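PDB 1ODK: purine nucleoside phosphorylase from Thermus thermophilus, which probably catalyses the phosphate-dependent cleavage of purine nucleosides, including 5'-methylthioadenosine, to free base and pentose 1-phosphate. Local coordinates for residues V6-G11 with R38-H43; L144-R149 with V225-E230; L152-D157 with Y173-F178. All coordinates share one frame; numbering follows the deposited sequence.

Contact 1 of 3, residues V6-G11 with R38-H43; sequences VRAHPG and RRYNDH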
ATOM      1  N   VAL B   6       6.718  12.321 -30.719  1.00 18.03           N
ATOM      2  CA  VAL B   6       7.627  11.927 -31.786  1.00 16.96           C
ATOM      3  C   VAL B   6       6.834  12.194 -33.062  1.00 18.99           C
ATOM      4  O   VAL B   6       6.073  11.344 -33.525  1.00 17.78           O
ATOM      5  CB  VAL B   6       7.999  10.430 -31.696  1.00 18.01           C
ATOM      6  CG1 VAL B   6       8.960  10.061 -32.824  1.00 15.93           C
ATOM      7  CG2 VAL B   6       8.637  10.132 -30.340  1.00 15.03           C
ATOM      8  N   ARG B   7       7.011  13.391 -33.613  1.00 20.46           N
ATOM      9  CA  ARG B   7       6.287  13.808 -34.809  1.00 24.34           C
ATOM     10  C   ARG B   7       6.847  13.289 -36.123  1.00 26.48           C
ATOM     11  O   ARG B   7       7.371  14.044 -36.940  1.00 27.15           O
ATOM     12  CB  ARG B   7       6.190  15.335 -34.831  1.00 25.67           C
ATOM     13  CG  ARG B   7       5.418  15.869 -33.632  1.00 29.96           C
ATOM     14  CD  ARG B   7       5.343  17.376 -33.598  1.00 36.91           C
ATOM     15  NE  ARG B   7       4.522  17.824 -32.478  1.00 42.85           N
ATOM     16  CZ  ARG B   7       4.295  19.098 -32.174  1.00 45.31           C
ATOM     17  NH1 ARG B   7       4.830  20.064 -32.909  1.00 45.74           N
ATOM     18  NH2 ARG B   7       3.531  19.405 -31.133  1.00 45.68           N
ATOM     19  N   ALA B   8       6.715  11.984 -36.319  1.00 27.74           N
ATOM     20  CA  ALA B   8       7.192  11.334 -37.526  1.00 29.36           C
ATOM     21  C   ALA B   8       6.010  10.659 -38.205  1.00 31.48           C
ATOM     22  O   ALA B   8       4.887  10.707 -37.707  1.00 28.87           O
ATOM     23  CB  ALA B   8       8.246  10.298 -37.171  1.00 24.20           C
ATOM     24  N   HIS B   9       6.270  10.042 -39.351  1.00 35.70           N
ATOM     25  CA  HIS B   9       5.238   9.323 -40.083  1.00 39.20           C
ATOM     26  C   HIS B   9       5.647   7.854 -40.105  1.00 39.30           C
ATOM     27  O   HIS B   9       6.830   7.542 -40.230  1.00 38.32           O
ATOM     28  CB  HIS B   9       5.120   9.853 -41.510  1.00 41.90           C
ATOM     29  CG  HIS B   9       4.099   9.132 -42.334  1.00 47.80           C
ATOM     30  ND1 HIS B   9       4.217   7.798 -42.663  1.00 50.07           N
ATOM     31  CD2 HIS B   9       2.933   9.553 -42.876  1.00 48.03           C
ATOM     32  CE1 HIS B   9       3.166   7.429 -43.373  1.00 48.95           C
ATOM     33  NE2 HIS B   9       2.371   8.474 -43.517  1.00 50.32           N
ATOM     34  N   PRO B  10       4.677   6.933 -39.979  1.00 40.24           N
ATOM     35  CA  PRO B  10       4.972   5.495 -39.984  1.00 39.19           C
ATOM     36  C   PRO B  10       6.129   5.058 -40.885  1.00 38.50           C
ATOM     37  O   PRO B  10       6.959   4.243 -40.475  1.00 39.79           O
ATOM     38  CB  PRO B  10       3.638   4.884 -40.387  1.00 41.22           C
ATOM     39  CG  PRO B  10       2.667   5.768 -39.653  1.00 40.44           C
ATOM     40  CD  PRO B  10       3.220   7.167 -39.903  1.00 39.04           C
ATOM     41  N   GLY B  11       6.199   5.601 -42.098  1.00 31.78           N
ATOM     42  CA  GLY B  11       7.272   5.227 -43.008  1.00 25.41           C
ATOM     43  C   GLY B  11       8.672   5.612 -42.549  1.00 22.12           C
ATOM     44  O   GLY B  11       9.659   5.032 -43.000  1.00 22.43           O
ATOM     45  N   ARG B  38      19.112   9.704 -41.536  1.00 18.81           N
ATOM     46  CA  ARG B  38      18.270  10.886 -41.689  1.00 22.35           C
ATOM     47  C   ARG B  38      17.514  11.091 -40.378  1.00 18.74           C
ATOM     48  O   ARG B  38      16.988  10.136 -39.810  1.00 17.38           O
ATOM     49  CB  ARG B  38      17.253  10.701 -42.820  1.00 24.63           C
ATOM     50  CG  ARG B  38      17.806  10.100 -44.103  1.00 38.26           C
ATOM     51  CD  ARG B  38      18.997  10.870 -44.654  1.00 44.27           C
ATOM     52  NE  ARG B  38      18.713  12.290 -44.852  1.00 50.49           N
ATOM     53  CZ  ARG B  38      19.540  13.137 -45.458  1.00 53.26           C
ATOM     54  NH1 ARG B  38      20.705  12.710 -45.931  1.00 53.68           N
ATOM     55  NH2 ARG B  38      19.209  14.416 -45.581  1.00 52.79           N
ATOM     56  N   ARG B  39      17.463  12.326 -39.893  1.00 20.09           N
ATOM     57  CA  ARG B  39      16.741  12.605 -38.657  1.00 18.94           C
ATOM     58  C   ARG B  39      15.274  12.843 -39.011  1.00 20.51           C
ATOM     59  O   ARG B  39      14.948  13.803 -39.711  1.00 20.77           O
ATOM     60  CB  ARG B  39      17.325  13.835 -37.955  1.00 19.23           C
ATOM     61  CG  ARG B  39      16.813  14.020 -36.527  1.00 19.45           C
ATOM     62  CD  ARG B  39      17.652  15.029 -35.755  1.00 23.27           C
ATOM     63  NE  ARG B  39      17.425  16.402 -36.200  1.00 24.33           N
ATOM     64  CZ  ARG B  39      18.108  17.452 -35.753  1.00 24.69           C
ATOM     65  NH1 ARG B  39      19.066  17.290 -34.851  1.00 20.24           N
ATOM     66  NH2 ARG B  39      17.827  18.666 -36.207  1.00 26.23           N
ATOM     67  N   TYR B  40      14.391  11.968 -38.537  1.00 17.53           N
ATOM     68  CA  TYR B  40      12.971  12.109 -38.833  1.00 15.99           C
ATOM     69  C   TYR B  40      12.210  12.925 -37.795  1.00 16.40           C
ATOM     70  O   TYR B  40      11.047  13.263 -38.002  1.00 16.78           O
ATOM     71  CB  TYR B  40      12.321  10.731 -39.002  1.00 14.18           C
ATOM     72  CG  TYR B  40      12.424   9.836 -37.788  1.00 15.60           C
ATOM     73  CD1 TYR B  40      11.701  10.111 -36.626  1.00 12.96           C
ATOM     74  CD2 TYR B  40      13.259   8.719 -37.798  1.00 13.70           C
ATOM     75  CE1 TYR B  40      11.806   9.295 -35.501  1.00 14.30           C
ATOM     76  CE2 TYR B  40      13.371   7.897 -36.683  1.00 16.93           C
ATOM     77  CZ  TYR B  40      12.642   8.192 -35.537  1.00 14.76           C
ATOM     78  OH  TYR B  40      12.743   7.373 -34.443  1.00 13.84           O
ATOM     79  N   ASN B  41      12.853  13.242 -36.675  1.00 15.22           N
ATOM     80  CA  ASN B  41      12.195  14.040 -35.647  1.00 14.89           C
ATOM     81  C   ASN B  41      13.165  14.758 -34.735  1.00 12.20           C
ATOM     82  O   ASN B  41      14.202  14.214 -34.363  1.00 13.24           O
ATOM     83  CB  ASN B  41      11.279  13.175 -34.764  1.00 15.22           C
ATOM     84  CG  ASN B  41      10.618  13.982 -33.645  1.00 17.95           C
ATOM     85  OD1 ASN B  41       9.700  14.764 -33.893  1.00 17.59           O
ATOM     86  ND2 ASN B  41      11.098  13.805 -32.413  1.00 14.98           N
ATOM     87  N   ASP B  42      12.825  15.992 -34.380  1.00 15.67           N
ATOM     88  CA  ASP B  42      13.640  16.753 -33.448  1.00 17.49           C
ATOM     89  C   ASP B  42      12.733  17.496 -32.466  1.00 15.98           C
ATOM     90  O   ASP B  42      13.207  18.213 -31.587  1.00 18.43           O
ATOM     91  CB  ASP B  42      14.582  17.723 -34.182  1.00 20.91           C
ATOM     92  CG  ASP B  42      13.850  18.797 -34.957  1.00 22.41           C
ATOM     93  OD1 ASP B  42      14.536  19.573 -35.651  1.00 32.20           O
ATOM     94  OD2 ASP B  42      12.609  18.874 -34.877  1.00 24.16           O
ATOM     95  N   HIS B  43      11.425  17.302 -32.611  1.00 14.33           N
ATOM     96  CA  HIS B  43      10.462  17.943 -31.719  1.00 16.88           C
ATOM     97  C   HIS B  43      10.748  17.530 -30.277  1.00 16.83           C
ATOM     98  O   HIS B  43      11.035  16.361 -30.006  1.00 16.04           O
ATOM     99  CB  HIS B  43       9.033  17.546 -32.084  1.00 16.49           C
ATOM    100  CG  HIS B  43       7.994  18.251 -31.268  1.00 23.18           C
ATOM    101  ND1 HIS B  43       7.155  17.592 -30.396  1.00 26.03           N
ATOM    102  CD2 HIS B  43       7.685  19.566 -31.165  1.00 21.97           C
ATOM    103  CE1 HIS B  43       6.377  18.471 -29.788  1.00 27.50           C
ATOM    104  NE2 HIS B  43       6.680  19.675 -30.238  1.00 27.83           N
TER
HETATM  105  O   HOH W   1       9.382  15.821 -37.737  1.00 35.16           O
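A classic beta bulge, formed by Tyr40 and Asn41 opposite Gly48, ends strand 38-41 and presents both side chains to the N-terminal segment 6-11. Asn41 has CG anti to its backbone N (chi1 178°), which brings OD1 to Arg7 N at 3.0 Å; the N-H points poorly and the bond is weak. The same OD1 takes a second weak bond from His43 N, while ND2 is held by Leu46 O. Ala8 CB lies 3.5 Å from Tyr40 CD1, approaching obliquely, and Val6 CG1 sits at the ring edge, 4.0 Å from Tyr40 CE1. The Tyr40 hydroxyl reaches on to Gln61. Arg7 is the centre of an inverse gamma turn, closed by a weak bond from Ala8 N to Val6 O, and its side chain runs extended from CG to NE. This lays the guanidinium flat on the imidazole of His43, centres 3.3 Å apart and planes inclined by 12°, with CZ of Arg7 3.1 Å from NE2 of His43. Arg7 NE and His43 ND1 are bonded to Ile4 O and His5 O, which helps to hold both planes; the stack would probably disfavour a second charge on the imidazole. An alanine at His43 would remove the stacked ring and the ND1 bond, and would probably leave the Arg7 guanidinium less fixed. Arg7 O and Tyr40 O both accept from one water, at 2.8 and 3.1 Å.

Contact 2 of 3, residues L144-R149 with V225-E230; sequences LGYPHR and VEVALE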
ATOM      1  N   LEU B 144      31.365 -10.989 -28.847  1.00 23.50           N
ATOM      2  CA  LEU B 144      32.266  -9.844 -28.963  1.00 26.44           C
ATOM      3  C   LEU B 144      33.341  -9.837 -27.879  1.00 26.79           C
ATOM      4  O   LEU B 144      34.383  -9.196 -28.037  1.00 28.30           O
ATOM      5  CB  LEU B 144      31.472  -8.531 -28.944  1.00 25.19           C
ATOM      6  CG  LEU B 144      30.618  -8.287 -30.196  1.00 27.46           C
ATOM      7  CD1 LEU B 144      29.785  -7.030 -30.027  1.00 29.56           C
ATOM      8  CD2 LEU B 144      31.523  -8.160 -31.418  1.00 30.25           C
ATOM      9  N   GLY B 145      33.082 -10.541 -26.781  1.00 25.80           N
ATOM     10  CA  GLY B 145      34.057 -10.640 -25.708  1.00 23.93           C
ATOM     11  C   GLY B 145      34.227  -9.487 -24.733  1.00 24.45           C
ATOM     12  O   GLY B 145      35.153  -9.510 -23.924  1.00 24.82           O
ATOM     13  N   TYR B 146      33.357  -8.483 -24.784  1.00 21.84           N
ATOM     14  CA  TYR B 146      33.480  -7.354 -23.862  1.00 22.54           C
ATOM     15  C   TYR B 146      32.998  -7.756 -22.472  1.00 20.71           C
ATOM     16  O   TYR B 146      32.007  -8.470 -22.340  1.00 21.94           O
ATOM     17  CB  TYR B 146      32.653  -6.159 -24.353  1.00 24.57           C
ATOM     18  CG  TYR B 146      33.005  -5.677 -25.743  1.00 25.89           C
ATOM     19  CD1 TYR B 146      34.317  -5.345 -26.075  1.00 23.13           C
ATOM     20  CD2 TYR B 146      32.018  -5.531 -26.722  1.00 25.32           C
ATOM     21  CE1 TYR B 146      34.641  -4.882 -27.350  1.00 28.43           C
ATOM     22  CE2 TYR B 146      32.329  -5.069 -27.997  1.00 29.52           C
ATOM     23  CZ  TYR B 146      33.644  -4.745 -28.306  1.00 28.58           C
ATOM     24  OH  TYR B 146      33.957  -4.289 -29.568  1.00 23.81           O
ATOM     25  N   PRO B 147      33.697  -7.309 -21.416  1.00 20.84           N
ATOM     26  CA  PRO B 147      33.295  -7.647 -20.048  1.00 21.39           C
ATOM     27  C   PRO B 147      31.828  -7.289 -19.825  1.00 21.86           C
ATOM     28  O   PRO B 147      31.410  -6.161 -20.100  1.00 18.52           O
ATOM     29  CB  PRO B 147      34.232  -6.797 -19.200  1.00 22.24           C
ATOM     30  CG  PRO B 147      35.481  -6.787 -20.022  1.00 22.53           C
ATOM     31  CD  PRO B 147      34.951  -6.534 -21.414  1.00 21.19           C
ATOM     32  N   HIS B 148      31.051  -8.242 -19.327  1.00 21.35           N
ATOM     33  CA  HIS B 148      29.632  -8.001 -19.100  1.00 20.51           C
ATOM     34  C   HIS B 148      29.051  -8.914 -18.037  1.00 20.73           C
ATOM     35  O   HIS B 148      29.663  -9.909 -17.648  1.00 21.01           O
ATOM     36  CB  HIS B 148      28.850  -8.221 -20.393  1.00 19.10           C
ATOM     37  CG  HIS B 148      28.855  -9.644 -20.856  1.00 25.29           C
ATOM     38  ND1 HIS B 148      29.984 -10.261 -21.350  1.00 25.19           N
ATOM     39  CD2 HIS B 148      27.880 -10.585 -20.858  1.00 24.38           C
ATOM     40  CE1 HIS B 148      29.706 -11.522 -21.635  1.00 26.81           C
ATOM     41  NE2 HIS B 148      28.436 -11.743 -21.345  1.00 29.23           N
ATOM     42  N   ARG B 149      27.855  -8.561 -17.582  1.00 19.36           N
ATOM     43  CA  ARG B 149      27.128  -9.336 -16.586  1.00 18.90           C
ATOM     44  C   ARG B 149      25.699  -9.488 -17.098  1.00 18.62           C
ATOM     45  O   ARG B 149      25.238  -8.704 -17.931  1.00 14.75           O
ATOM     46  CB  ARG B 149      27.124  -8.616 -15.229  1.00 22.05           C
ATOM     47  CG  ARG B 149      28.491  -8.488 -14.557  1.00 26.72           C
ATOM     48  CD  ARG B 149      29.062  -9.852 -14.194  1.00 30.20           C
ATOM     49  NE  ARG B 149      28.160 -10.597 -13.319  1.00 35.04           N
ATOM     50  CZ  ARG B 149      27.947 -10.309 -12.038  1.00 36.39           C
ATOM     51  NH1 ARG B 149      28.580  -9.291 -11.467  1.00 34.29           N
ATOM     52  NH2 ARG B 149      27.078 -11.025 -11.335  1.00 33.49           N
ATOM     53  N   VAL B 225      26.457  -0.399 -27.934  1.00 11.08           N
ATOM     54  CA  VAL B 225      25.737  -0.141 -29.182  1.00 10.83           C
ATOM     55  C   VAL B 225      26.032  -1.214 -30.232  1.00 13.42           C
ATOM     56  O   VAL B 225      25.131  -1.669 -30.939  1.00 14.60           O
ATOM     57  CB  VAL B 225      26.104   1.252 -29.751  1.00 11.56           C
ATOM     58  CG1 VAL B 225      25.462   1.451 -31.125  1.00 12.76           C
ATOM     59  CG2 VAL B 225      25.627   2.340 -28.787  1.00 12.17           C
ATOM     60  N   GLU B 226      27.296  -1.615 -30.335  1.00 14.88           N
ATOM     61  CA  GLU B 226      27.685  -2.649 -31.288  1.00 16.61           C
ATOM     62  C   GLU B 226      26.935  -3.942 -30.958  1.00 17.76           C
ATOM     63  O   GLU B 226      26.435  -4.631 -31.852  1.00 14.95           O
ATOM     64  CB  GLU B 226      29.193  -2.897 -31.220  1.00 21.31           C
ATOM     65  CG  GLU B 226      29.690  -3.940 -32.211  1.00 26.51           C
ATOM     66  CD  GLU B 226      31.186  -4.186 -32.106  1.00 29.47           C
ATOM     67  OE1 GLU B 226      31.722  -4.933 -32.953  1.00 32.46           O
ATOM     68  OE2 GLU B 226      31.823  -3.640 -31.181  1.00 27.85           O
ATOM     69  N   VAL B 227      26.862  -4.275 -29.672  1.00 15.22           N
ATOM     70  CA  VAL B 227      26.157  -5.485 -29.259  1.00 14.07           C
ATOM     71  C   VAL B 227      24.682  -5.384 -29.630  1.00 15.99           C
ATOM     72  O   VAL B 227      24.106  -6.317 -30.192  1.00 16.32           O
ATOM     73  CB  VAL B 227      26.277  -5.722 -27.733  1.00 13.49           C
ATOM     74  CG1 VAL B 227      25.327  -6.828 -27.298  1.00 15.13           C
ATOM     75  CG2 VAL B 227      27.709  -6.112 -27.379  1.00 16.18           C
ATOM     76  N   ALA B 228      24.073  -4.242 -29.327  1.00 13.85           N
ATOM     77  CA  ALA B 228      22.659  -4.039 -29.621  1.00 14.00           C
ATOM     78  C   ALA B 228      22.347  -4.105 -31.118  1.00 10.34           C
ATOM     79  O   ALA B 228      21.372  -4.734 -31.520  1.00 12.28           O
ATOM     80  CB  ALA B 228      22.191  -2.702 -29.043  1.00 11.23           C
ATOM     81  N   LEU B 229      23.166  -3.455 -31.938  1.00 11.45           N
ATOM     82  CA  LEU B 229      22.940  -3.458 -33.384  1.00 13.53           C
ATOM     83  C   LEU B 229      23.018  -4.880 -33.924  1.00 13.37           C
ATOM     84  O   LEU B 229      22.159  -5.314 -34.694  1.00 15.44           O
ATOM     85  CB  LEU B 229      23.972  -2.562 -34.086  1.00 13.09           C
ATOM     86  CG  LEU B 229      23.751  -1.055 -33.893  1.00 12.76           C
ATOM     87  CD1 LEU B 229      24.975  -0.283 -34.344  1.00 14.75           C
ATOM     88  CD2 LEU B 229      22.520  -0.613 -34.672  1.00 11.30           C
ATOM     89  N   GLU B 230      24.052  -5.603 -33.510  1.00 14.30           N
ATOM     90  CA  GLU B 230      24.229  -6.984 -33.937  1.00 16.68           C
ATOM     91  C   GLU B 230      23.049  -7.843 -33.489  1.00 17.33           C
ATOM     92  O   GLU B 230      22.570  -8.706 -34.229  1.00 16.30           O
ATOM     93  CB  GLU B 230      25.528  -7.541 -33.357  1.00 17.73           C
ATOM     94  CG  GLU B 230      26.768  -6.946 -33.989  1.00 20.75           C
ATOM     95  CD  GLU B 230      26.862  -7.277 -35.466  1.00 24.13           C
ATOM     96  OE1 GLU B 230      26.929  -6.344 -36.291  1.00 23.25           O
ATOM     97  OE2 GLU B 230      26.864  -8.479 -35.800  1.00 29.69           O
TER
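Helix 214-233 packs here against the C-terminal end of helix 131-144 and the turn that follows it, a meeting of helix flank and helix end beside the mixed sheet of the alpha/beta phosphorylase fold; Gly145 leaves helical geometry with positive phi and the chain heads into strand 148-150. Along helix 214-233, Glu226 comes first, with CG anti to its backbone N (chi1 -179°) and the chain extended beyond it, so that the carboxylate reaches the tip of Tyr146. The phenol donates from Tyr146 OH to the syn lone pair of Glu226 OE2 at 2.8 Å; that oxygen lies at the ring edge, in plane, while the carboxylate is turned 57° from the ring. Arg222 NH1 forms a salt bridge with Glu226 OE2, and its NH2 hydrogen-bonds Tyr146 OH, so the charge has a counter-ion and the phenol a second partner. The other oxygen, Glu226 OE1, rests 3.6 Å from Leu144 CD2. Val227 follows: its side chain and that of Leu144 slide past each other in opposite directions, and Val227 CG2 meets Leu144 CD1 at 3.5 Å, tighter than usual for two methyls.

Contact 3 of 3, residues L152-D157 with Y173-F178; sequences LVASED and YGVLAF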
ATOM      1  N   LEU B 152      19.601  -8.621 -13.041  1.00 11.61           N
ATOM      2  CA  LEU B 152      18.642  -7.574 -12.727  1.00 11.89           C
ATOM      3  C   LEU B 152      19.186  -6.168 -12.605  1.00 10.01           C
ATOM      4  O   LEU B 152      20.312  -5.949 -12.154  1.00 11.03           O
ATOM      5  CB  LEU B 152      17.936  -7.887 -11.405  1.00 10.90           C
ATOM      6  CG  LEU B 152      16.989  -9.077 -11.308  1.00 12.72           C
ATOM      7  CD1 LEU B 152      16.546  -9.227  -9.853  1.00 11.87           C
ATOM      8  CD2 LEU B 152      15.793  -8.865 -12.234  1.00 12.42           C
ATOM      9  N   VAL B 153      18.353  -5.215 -13.009  1.00 10.70           N
ATOM     10  CA  VAL B 153      18.660  -3.807 -12.846  1.00  8.66           C
ATOM     11  C   VAL B 153      17.413  -3.331 -12.117  1.00  8.66           C
ATOM     12  O   VAL B 153      16.435  -4.073 -12.006  1.00  8.58           O
ATOM     13  CB  VAL B 153      18.800  -3.030 -14.197  1.00 10.22           C
ATOM     14  CG1 VAL B 153      20.009  -3.537 -14.971  1.00 12.36           C
ATOM     15  CG2 VAL B 153      17.522  -3.150 -15.027  1.00 12.14           C
ATOM     16  N   ALA B 154      17.450  -2.119 -11.588  1.00  8.27           N
ATOM     17  CA  ALA B 154      16.287  -1.566 -10.916  1.00  9.71           C
ATOM     18  C   ALA B 154      15.997  -0.249 -11.619  1.00  8.51           C
ATOM     19  O   ALA B 154      16.899   0.573 -11.783  1.00  9.40           O
ATOM     20  CB  ALA B 154      16.586  -1.324  -9.428  1.00  7.71           C
ATOM     21  N   SER B 155      14.755  -0.071 -12.062  1.00  9.01           N
ATOM     22  CA  SER B 155      14.343   1.160 -12.728  1.00 10.49           C
ATOM     23  C   SER B 155      13.702   2.053 -11.662  1.00 10.34           C
ATOM     24  O   SER B 155      12.655   1.715 -11.101  1.00 10.60           O
ATOM     25  CB  SER B 155      13.325   0.858 -13.837  1.00 10.51           C
ATOM     26  OG  SER B 155      13.857  -0.031 -14.808  1.00  9.21           O
ATOM     27  N   GLU B 156      14.328   3.192 -11.385  1.00  9.02           N
ATOM     28  CA  GLU B 156      13.817   4.105 -10.365  1.00 11.76           C
ATOM     29  C   GLU B 156      13.380   5.447 -10.940  1.00 11.26           C
ATOM     30  O   GLU B 156      13.691   5.773 -12.089  1.00 13.10           O
ATOM     31  CB  GLU B 156      14.894   4.341  -9.310  1.00 11.88           C
ATOM     32  CG  GLU B 156      16.146   4.955  -9.888  1.00 14.76           C
ATOM     33  CD  GLU B 156      17.174   5.276  -8.837  1.00 19.90           C
ATOM     34  OE1 GLU B 156      18.287   5.694  -9.211  1.00 18.66           O
ATOM     35  OE2 GLU B 156      16.864   5.114  -7.638  1.00 22.62           O
ATOM     36  N   ASP B 157      12.675   6.222 -10.118  1.00 10.30           N
ATOM     37  CA  ASP B 157      12.170   7.544 -10.496  1.00 11.78           C
ATOM     38  C   ASP B 157      13.009   8.690  -9.935  1.00 12.65           C
ATOM     39  O   ASP B 157      13.247   9.683 -10.622  1.00 13.62           O
ATOM     40  CB  ASP B 157      10.731   7.731  -9.994  1.00 12.21           C
ATOM     41  CG  ASP B 157       9.698   7.093 -10.901  1.00 15.55           C
ATOM     42  OD1 ASP B 157       8.532   6.977 -10.469  1.00 18.22           O
ATOM     43  OD2 ASP B 157      10.041   6.719 -12.042  1.00 13.16           O
ATOM     44  N   TYR B 173      19.694  -8.439  -3.112  1.00 15.52           N
ATOM     45  CA  TYR B 173      18.521  -9.073  -3.699  1.00 15.68           C
ATOM     46  C   TYR B 173      18.706  -9.295  -5.202  1.00 15.19           C
ATOM     47  O   TYR B 173      17.747  -9.568  -5.921  1.00 14.93           O
ATOM     48  CB  TYR B 173      17.273  -8.232  -3.421  1.00 16.18           C
ATOM     49  CG  TYR B 173      16.855  -8.298  -1.973  1.00 20.90           C
ATOM     50  CD1 TYR B 173      15.875  -9.195  -1.550  1.00 19.84           C
ATOM     51  CD2 TYR B 173      17.491  -7.513  -1.010  1.00 23.43           C
ATOM     52  CE1 TYR B 173      15.540  -9.314  -0.202  1.00 23.11           C
ATOM     53  CE2 TYR B 173      17.166  -7.625   0.343  1.00 29.73           C
ATOM     54  CZ  TYR B 173      16.190  -8.529   0.738  1.00 29.01           C
ATOM     55  OH  TYR B 173      15.881  -8.657   2.073  1.00 33.34           O
ATOM     56  N   GLY B 174      19.948  -9.168  -5.666  1.00 15.32           N
ATOM     57  CA  GLY B 174      20.243  -9.400  -7.069  1.00 12.33           C
ATOM     58  C   GLY B 174      20.355  -8.204  -7.999  1.00 14.35           C
ATOM     59  O   GLY B 174      20.701  -8.375  -9.173  1.00 15.32           O
ATOM     60  N   VAL B 175      20.074  -7.000  -7.506  1.00 12.64           N
ATOM     61  CA  VAL B 175      20.165  -5.816  -8.357  1.00 11.30           C
ATOM     62  C   VAL B 175      21.622  -5.480  -8.646  1.00 11.67           C
ATOM     63  O   VAL B 175      22.417  -5.262  -7.735  1.00 15.04           O
ATOM     64  CB  VAL B 175      19.488  -4.590  -7.706  1.00 11.50           C
ATOM     65  CG1 VAL B 175      19.676  -3.347  -8.598  1.00 10.07           C
ATOM     66  CG2 VAL B 175      18.008  -4.874  -7.495  1.00 10.73           C
ATOM     67  N   LEU B 176      21.967  -5.437  -9.924  1.00 12.70           N
ATOM     68  CA  LEU B 176      23.337  -5.141 -10.323  1.00 13.74           C
ATOM     69  C   LEU B 176      23.596  -3.648 -10.427  1.00 12.20           C
ATOM     70  O   LEU B 176      24.680  -3.180 -10.092  1.00 13.85           O
ATOM     71  CB  LEU B 176      23.636  -5.788 -11.671  1.00 12.67           C
ATOM     72  CG  LEU B 176      23.475  -7.304 -11.756  1.00 15.62           C
ATOM     73  CD1 LEU B 176      23.709  -7.756 -13.187  1.00 15.56           C
ATOM     74  CD2 LEU B 176      24.458  -7.978 -10.806  1.00 15.68           C
ATOM     75  N   ALA B 177      22.599  -2.908 -10.900  1.00 13.10           N
ATOM     76  CA  ALA B 177      22.740  -1.470 -11.077  1.00 11.50           C
ATOM     77  C   ALA B 177      21.371  -0.812 -11.188  1.00 12.03           C
ATOM     78  O   ALA B 177      20.354  -1.496 -11.323  1.00  9.59           O
ATOM     79  CB  ALA B 177      23.559  -1.187 -12.341  1.00 11.79           C
ATOM     80  N   PHE B 178      21.361   0.517 -11.134  1.00 10.96           N
ATOM     81  CA  PHE B 178      20.138   1.300 -11.233  1.00  9.93           C
ATOM     82  C   PHE B 178      20.113   2.135 -12.509  1.00 10.94           C
ATOM     83  O   PHE B 178      21.122   2.706 -12.911  1.00 12.39           O
ATOM     84  CB  PHE B 178      20.003   2.268 -10.048  1.00  9.86           C
ATOM     85  CG  PHE B 178      19.693   1.602  -8.745  1.00 10.58           C
ATOM     86  CD1 PHE B 178      20.653   0.834  -8.095  1.00 12.28           C
ATOM     87  CD2 PHE B 178      18.435   1.737  -8.171  1.00 10.95           C
ATOM     88  CE1 PHE B 178      20.364   0.205  -6.885  1.00 15.70           C
ATOM     89  CE2 PHE B 178      18.133   1.113  -6.960  1.00 15.16           C
ATOM     90  CZ  PHE B 178      19.101   0.346  -6.318  1.00 13.00           C
TER
HETATM   91  O   HOH W   2      21.086 -10.214 -11.031  1.00 10.29           O
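Two backbone hydrogen bonds join the parallel strands 152-156 and 175-178, and they differ in quality of alignment. Leu176 N donates to Leu152 O at 2.8 Å along a nearly straight line (168°), yet it approaches from above the carbonyl plane. Ala154 N donates a hydrogen bond to Ala177 O at 3.0 Å, within the plane of that carbonyl. Ala177 N is buried without a partner and lies 4.0 Å from Leu152 O, the acceptor that Leu176 has taken. Leu176 has a psi of -37°, consistent with Leu176 N, and not Ala177 N, pointing at Leu152 O. The CA hydrogens of Val153 and Phe178 add close contacts to Ala177 O and Ala154 O.

On the face that carries Ala154 and Phe178, Ala154 CB sits over one ring face, 4.1 Å from the Phe178 centroid, a CH-pi contact offset toward the rim. The same methyl meets Val175 CG1 at 3.8 Å. Glu156, its CG in the crowded position between N and carbonyl carbon (chi1 60°) and its chain then extended, stands across the ring, with OE2 3.8 Å from Phe178 CD2.

Helix 164-171 connects the strands as a beta-alpha-beta crossover and covers this face through Trp170 on Val175 and Ala167 on Phe178. It ends in a Schellman motif whose positive-phi residue is Gly174. A water links Gly174 O and Leu152 N.

Glu156 OE2 shares a hydrogen bond with Thr162 OG1 and accepts one from Gln118 NE2 of a neighbouring subunit, both uncharged groups. Burial beside the phenyl ring would tend to raise the pKa of the carboxylate, while the donated N-H would probably offset part of that.

How the contacts relate
All three contacts reach the same mixed sheet, but at different places. Contact 1 stands apart: its centre is about 28 Å from that of contact 2 and about 32 Å from that of contact 3, which lies on the opposite side of the chain's centre. Contacts 2 and 3 are neighbours, with centres about 20 Å apart; they touch where Arg149 NH2 packs 4.1 Å from Leu176 CD2, and strand 148-150 leads directly to strand 152-156. Along the chain, contact 3 is nested in the loop closed by contact 2. In contact 3 a bound glycerol, probably from the crystallisation liquor, lies about 3 Å from the side chain of Tyr173.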